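Local coordinates for protein toll (Drosophila melanogaster, PDB 4LXR) that serves as the cell-surface receptor for cleaved, activated spaetzle, triggering Toll signalling in antifungal immunity and in dorsal-ventral patterning of the embryo, at residues F130-R133 against R134-I138; L425-P428 against L429-M433. All blocks are in the same frame, centred on the assembly; numbering follows the deposited sequence.

In the fold
Both contacts are local, each made by one unbroken piece of chain in the leucine-rich-repeat ectodomain of Toll: contact 1 is a bend after a strand and contact 2 the start of a helix. Coming from the N terminus, the chain first reaches contact 1, where strand 127-131, lying between strands 102-106 and 151-155, ends and the backbone bends into the loop that leads on to the latter. Some 290 residues later, after strand 415-417, contact 2 joins the outgoing loop of repeat LRR 12 to the short helix 429-433. The two occur in series, neither nesting nor crossing. The centres of contact 1 and contact 2 are about 73 Å apart, on opposite sides of the chain's centre.

Contact 1: F130-R133 against R134-I138; sequences FTTR and RLTHI. With NAG (2-acetamido-2-deoxy-beta-D-glucopyranose), chain I.
Phe130 and Ile138 face each other across the inside of the bend that follows strand 127-131. With CG anti to the backbone N (chi1 178°), the phenylalanine ring reaches inward, and Ile138 CD1 meets it at the edge, near the ring plane, 4.0 Å from Phe130 CD2. Phe130 also packs on Phe105 and Leu154 of the flanking strands, so a large flat apolar residue suits this place in the core of the solenoid.

Past Thr131, Thr132 has both branches at work. Its OG1 accepts a nearly straight bond from Arg134 N (3.1 Å, 162° at the hydrogen) and is also bonded to Ser107 O of the preceding coil; a buried hydroxyl can serve both. Its methyl points further into the bend, where Thr132 CG2 lies 3.8 Å from Thr136 CG2. A water 2.9 Å from both Thr132 O and Arg134 O can donate to either, though it has more acceptors in reach than protons.

Arg133 sends its end away, to a salt bridge with Asp108 and a weak, long ion pair with Glu48 of the bound spaetzle chain. Its carbonyl O lies over one face of the Arg134 guanidinium, whose NH1 is bonded to Asp108 O. Farther along, His137 CB comes within 3.5 Å of O5 of an N-acetylglucosamine.

A strand bending sharply into a loop, between parallel neighbours, is consistent with a leucine-rich-repeat coil. The threonine hydroxyl ties backbone to backbone within and between coils, reminiscent of the asparagine in many such repeats, while the arginines take their charge to the surface.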
loop_
_atom_site.group_PDB
_atom_site.type_symbol
_atom_site.label_atom_id
_atom_site.label_comp_id
_atom_site.label_asym_id
_atom_site.label_seq_id
_atom_site.Cartn_x
_atom_site.Cartn_y
_atom_site.Cartn_z
ATOM N N PHE A 130 27.801 -28.414 -7.407
ATOM C CA PHE A 130 27.992 -28.562 -8.840
ATOM C C PHE A 130 26.641 -28.405 -9.516
ATOM O O PHE A 130 25.674 -29.105 -9.180
ATOM C CB PHE A 130 28.578 -29.947 -9.173
ATOM C CG PHE A 130 28.759 -30.190 -10.644
ATOM C CD1 PHE A 130 29.503 -29.300 -11.423
ATOM C CD2 PHE A 130 28.208 -31.303 -11.246
ATOM C CE1 PHE A 130 29.681 -29.508 -12.789
ATOM C CE2 PHE A 130 28.378 -31.536 -12.627
ATOM C CZ PHE A 130 29.116 -30.639 -13.399
ATOM N N THR A 131 26.580 -27.532 -10.508
ATOM C CA THR A 131 25.291 -27.166 -11.082
ATOM C C THR A 131 25.449 -26.984 -12.573
ATOM O O THR A 131 26.347 -26.261 -13.024
ATOM C CB THR A 131 24.786 -25.854 -10.447
ATOM O OG1 THR A 131 24.447 -26.096 -9.070
ATOM C CG2 THR A 131 23.571 -25.300 -11.190
ATOM N N THR A 132 24.588 -27.633 -13.346
ATOM C CA THR A 132 24.668 -27.518 -14.799
ATOM C C THR A 132 23.324 -27.861 -15.412
ATOM O O THR A 132 22.559 -28.618 -14.829
ATOM C CB THR A 132 25.754 -28.450 -15.406
ATOM O OG1 THR A 132 25.837 -28.226 -16.822
ATOM C CG2 THR A 132 25.427 -29.936 -15.160
ATOM N N ARG A 133 23.048 -27.308 -16.590
ATOM C CA ARG A 133 21.876 -27.697 -17.379
ATOM C C ARG A 133 22.244 -28.467 -18.651
ATOM O O ARG A 133 21.374 -28.790 -19.477
ATOM C CB ARG A 133 21.005 -26.461 -17.672
ATOM C CG ARG A 133 20.502 -25.870 -16.343
ATOM C CD ARG A 133 19.892 -24.520 -16.464
ATOM N NE ARG A 133 20.882 -23.484 -16.721
ATOM C CZ ARG A 133 20.622 -22.189 -16.594
ATOM N NH1 ARG A 133 19.420 -21.804 -16.201
ATOM N NH2 ARG A 133 21.553 -21.286 -16.861
ATOM N N ARG A 134 23.529 -28.760 -18.808
ATOM C CA ARG A 134 23.977 -29.606 -19.905
ATOM C C ARG A 134 23.567 -31.052 -19.622
ATOM O O ARG A 134 23.529 -31.462 -18.464
ATOM C CB ARG A 134 25.490 -29.570 -20.024
ATOM C CG ARG A 134 26.072 -28.289 -20.561
ATOM C CD ARG A 134 26.207 -28.320 -22.087
ATOM N NE ARG A 134 24.907 -28.304 -22.755
ATOM C CZ ARG A 134 24.109 -27.245 -22.800
ATOM N NH1 ARG A 134 24.474 -26.120 -22.192
ATOM N NH2 ARG A 134 22.934 -27.314 -23.424
ATOM N N LEU A 135 23.233 -31.808 -20.665
ATOM C CA LEU A 135 23.150 -33.262 -20.527
ATOM C C LEU A 135 24.538 -33.717 -20.087
ATOM O O LEU A 135 25.534 -33.431 -20.740
ATOM C CB LEU A 135 22.743 -33.929 -21.845
ATOM C CG LEU A 135 22.869 -35.473 -21.890
ATOM C CD1 LEU A 135 21.993 -36.156 -20.843
ATOM C CD2 LEU A 135 22.521 -35.981 -23.270
ATOM N N THR A 136 24.608 -34.395 -18.954
ATOM C CA THR A 136 25.888 -34.726 -18.361
ATOM C C THR A 136 25.752 -35.974 -17.478
ATOM O O THR A 136 24.639 -36.409 -17.132
ATOM C CB THR A 136 26.413 -33.532 -17.505
ATOM O OG1 THR A 136 27.836 -33.588 -17.414
ATOM C CG2 THR A 136 25.811 -33.552 -16.110
ATOM N N HIS A 137 26.888 -36.550 -17.112
ATOM C CA HIS A 137 26.883 -37.730 -16.259
ATOM C C HIS A 137 27.836 -37.517 -15.123
ATOM O O HIS A 137 29.004 -37.183 -15.349
ATOM C CB HIS A 137 27.333 -38.980 -17.021
ATOM C CG HIS A 137 27.342 -40.216 -16.171
ATOM N ND1 HIS A 137 28.505 -40.792 -15.701
ATOM C CD2 HIS A 137 26.325 -40.963 -15.678
ATOM C CE1 HIS A 137 28.205 -41.859 -14.980
ATOM N NE2 HIS A 137 26.889 -41.982 -14.947
ATOM N N ILE A 138 27.350 -37.683 -13.900
ATOM C CA ILE A 138 28.246 -37.612 -12.737
ATOM C C ILE A 138 28.709 -39.021 -12.326
ATOM O O ILE A 138 27.877 -39.872 -12.016
ATOM C CB ILE A 138 27.567 -36.910 -11.575
ATOM C CG1 ILE A 138 27.188 -35.471 -11.998
ATOM C CG2 ILE A 138 28.473 -36.885 -10.328
ATOM C CD1 ILE A 138 26.349 -34.816 -10.995
HETATM C C1 NAG I . 29.366 -38.328 -20.084
HETATM C C2 NAG I . 29.577 -38.071 -21.583
HETATM C C3 NAG I . 28.570 -38.868 -22.426
HETATM C C4 NAG I . 28.495 -40.330 -21.997
HETATM C C5 NAG I . 28.295 -40.435 -20.492
HETATM C C6 NAG I . 28.305 -41.864 -19.994
HETATM C C7 NAG I . 30.424 -35.901 -22.386
HETATM C C8 NAG I . 31.703 -36.617 -22.713
HETATM N N2 NAG I . 29.449 -36.650 -21.861
HETATM O O3 NAG I . 28.948 -38.793 -23.797
HETATM O O4 NAG I . 27.399 -40.969 -22.643
HETATM O O5 NAG I . 29.363 -39.744 -19.829
HETATM O O6 NAG I . 29.457 -42.156 -19.210
HETATM O O7 NAG I . 30.277 -34.699 -22.592
HETATM O O HOH W 1 21.756 -30.995 -16.239
#

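Contact 2: L425-P428 against L429-M433; sequences LQQP and LLDIM
Gln427 reaches forward to the first turn of helix 429-433 and rests against Ile432 and Asp431. From CB the chain extends away from its own backbone N (chi1 -172°), then bends at chi2, which turns the amide toward the helix. CG makes the tightest carbon contact, with Gln427 CG 3.4 Å from Ile432 CD1, and it lies close to Ile432 CG1 as well. CD follows along the same methyl, Gln427 CD being 3.8 Å from Ile432 CD1. At the tip, Gln427 NE2 lies 3.4 Å from Asp431 CB. The amide thus meets the methylene of Asp431, and its plane is turned 61° from that of the carboxylate. Glutamine suits the spot because its methylenes can lie on isoleucine while its amide still lies beside the polar Asp431; its side chain also touches Ile438 and Tyr462.

The setting is repeat LRR 12, in which the chain leaves strand 415-417 and forms a short helix before reaching strand 450-452 of the next coil. Pro428 occupies the N-cap position. Proline is tolerated there, its restrained phi being compatible with the site, but it has no polar side chain with which to cap the first N-H groups of the helix. Its carbonyl receives the first helical bond, a weak one, from Ile432 N to Pro428 O (3.4 Å, 157° at the hydrogen); the next, from Met433 N to Leu429 O, is shorter at 3.1 Å.

Asp431 stands three residues beyond the cap, where a negative charge would probably interact favourably with the helix N terminus. Its side chain crosses that of proline obliquely, bringing Asp431 OD1 to 3.1 Å from Pro428 CG at a corner of the ring. Ile432 also packs on Phe460.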
loop_
_atom_site.group_PDB
_atom_site.type_symbol
_atom_site.label_atom_id
_atom_site.label_comp_id
_atom_site.label_asym_id
_atom_site.label_seq_id
_atom_site.Cartn_x
_atom_site.Cartn_y
_atom_site.Cartn_z
ATOM N N LEU A 425 -23.957 -0.486 11.514
ATOM C CA LEU A 425 -24.163 -0.272 12.953
ATOM C C LEU A 425 -25.600 0.110 13.319
ATOM O O LEU A 425 -25.859 0.600 14.418
ATOM C CB LEU A 425 -23.157 0.729 13.528
ATOM C CG LEU A 425 -21.680 0.338 13.449
ATOM C CD1 LEU A 425 -20.831 1.380 14.165
ATOM C CD2 LEU A 425 -21.433 -1.059 14.035
ATOM N N GLN A 426 -26.516 -0.124 12.380
ATOM C CA GLN A 426 -27.959 -0.108 12.624
ATOM C C GLN A 426 -28.430 1.156 13.325
ATOM O O GLN A 426 -29.092 1.085 14.355
ATOM C CB GLN A 426 -28.362 -1.357 13.422
ATOM C CG GLN A 426 -27.615 -2.623 12.976
ATOM C CD GLN A 426 -28.265 -3.907 13.456
ATOM O OE1 GLN A 426 -29.474 -4.094 13.320
ATOM N NE2 GLN A 426 -27.463 -4.800 14.019
ATOM N N GLN A 427 -28.099 2.305 12.750
ATOM C CA GLN A 427 -28.294 3.575 13.429
ATOM C C GLN A 427 -29.450 4.437 12.893
ATOM O O GLN A 427 -29.450 4.819 11.726
ATOM C CB GLN A 427 -26.995 4.367 13.384
ATOM C CG GLN A 427 -27.038 5.624 14.220
ATOM C CD GLN A 427 -27.270 5.340 15.687
ATOM O OE1 GLN A 427 -26.539 4.567 16.305
ATOM N NE2 GLN A 427 -28.290 5.965 16.254
ATOM N N PRO A 428 -30.437 4.746 13.757
ATOM C CA PRO A 428 -31.596 5.577 13.398
ATOM C C PRO A 428 -31.253 7.053 13.178
ATOM O O PRO A 428 -30.505 7.647 13.954
ATOM C CB PRO A 428 -32.533 5.417 14.602
ATOM C CG PRO A 428 -31.646 5.024 15.720
ATOM C CD PRO A 428 -30.590 4.160 15.100
ATOM N N LEU A 429 -31.829 7.629 12.127
ATOM C CA LEU A 429 -31.433 8.942 11.622
ATOM C C LEU A 429 -31.679 10.069 12.606
ATOM O O LEU A 429 -30.887 11.007 12.703
ATOM C CB LEU A 429 -32.160 9.243 10.307
ATOM C CG LEU A 429 -31.447 8.913 8.990
ATOM C CD1 LEU A 429 -30.827 7.513 8.994
ATOM C CD2 LEU A 429 -32.427 9.068 7.832
ATOM N N LEU A 430 -32.784 9.978 13.333
ATOM C CA LEU A 430 -33.142 11.023 14.272
ATOM C C LEU A 430 -32.223 11.049 15.492
ATOM O O LEU A 430 -31.888 12.120 15.993
ATOM C CB LEU A 430 -34.601 10.891 14.686
ATOM C CG LEU A 430 -35.131 12.150 15.350
ATOM C CD1 LEU A 430 -34.911 13.349 14.444
ATOM C CD2 LEU A 430 -36.591 11.991 15.662
ATOM N N ASP A 431 -31.827 9.876 15.974
ATOM C CA ASP A 431 -30.827 9.785 17.034
ATOM C C ASP A 431 -29.568 10.572 16.676
ATOM O O ASP A 431 -29.014 11.282 17.516
ATOM C CB ASP A 431 -30.462 8.328 17.321
ATOM C CG ASP A 431 -31.468 7.642 18.225
ATOM O OD1 ASP A 431 -32.552 7.266 17.733
ATOM O OD2 ASP A 431 -31.178 7.490 19.433
ATOM N N ILE A 432 -29.136 10.449 15.422
ATOM C CA ILE A 432 -27.981 11.194 14.915
ATOM C C ILE A 432 -28.204 12.712 14.910
ATOM O O ILE A 432 -27.420 13.451 15.496
ATOM C CB ILE A 432 -27.574 10.725 13.494
ATOM C CG1 ILE A 432 -27.104 9.268 13.529
ATOM C CG2 ILE A 432 -26.491 11.621 12.917
ATOM C CD1 ILE A 432 -26.353 8.925 14.795
ATOM N N MET A 433 -29.268 13.158 14.246
ATOM C CA MET A 433 -29.643 14.571 14.200
ATOM C C MET A 433 -29.752 15.190 15.587
ATOM O O MET A 433 -29.312 16.316 15.810
ATOM C CB MET A 433 -30.988 14.749 13.498
ATOM C CG MET A 433 -30.979 14.531 11.999
ATOM S SD MET A 433 -32.574 15.004 11.284
ATOM C CE MET A 433 -32.239 14.790 9.539
#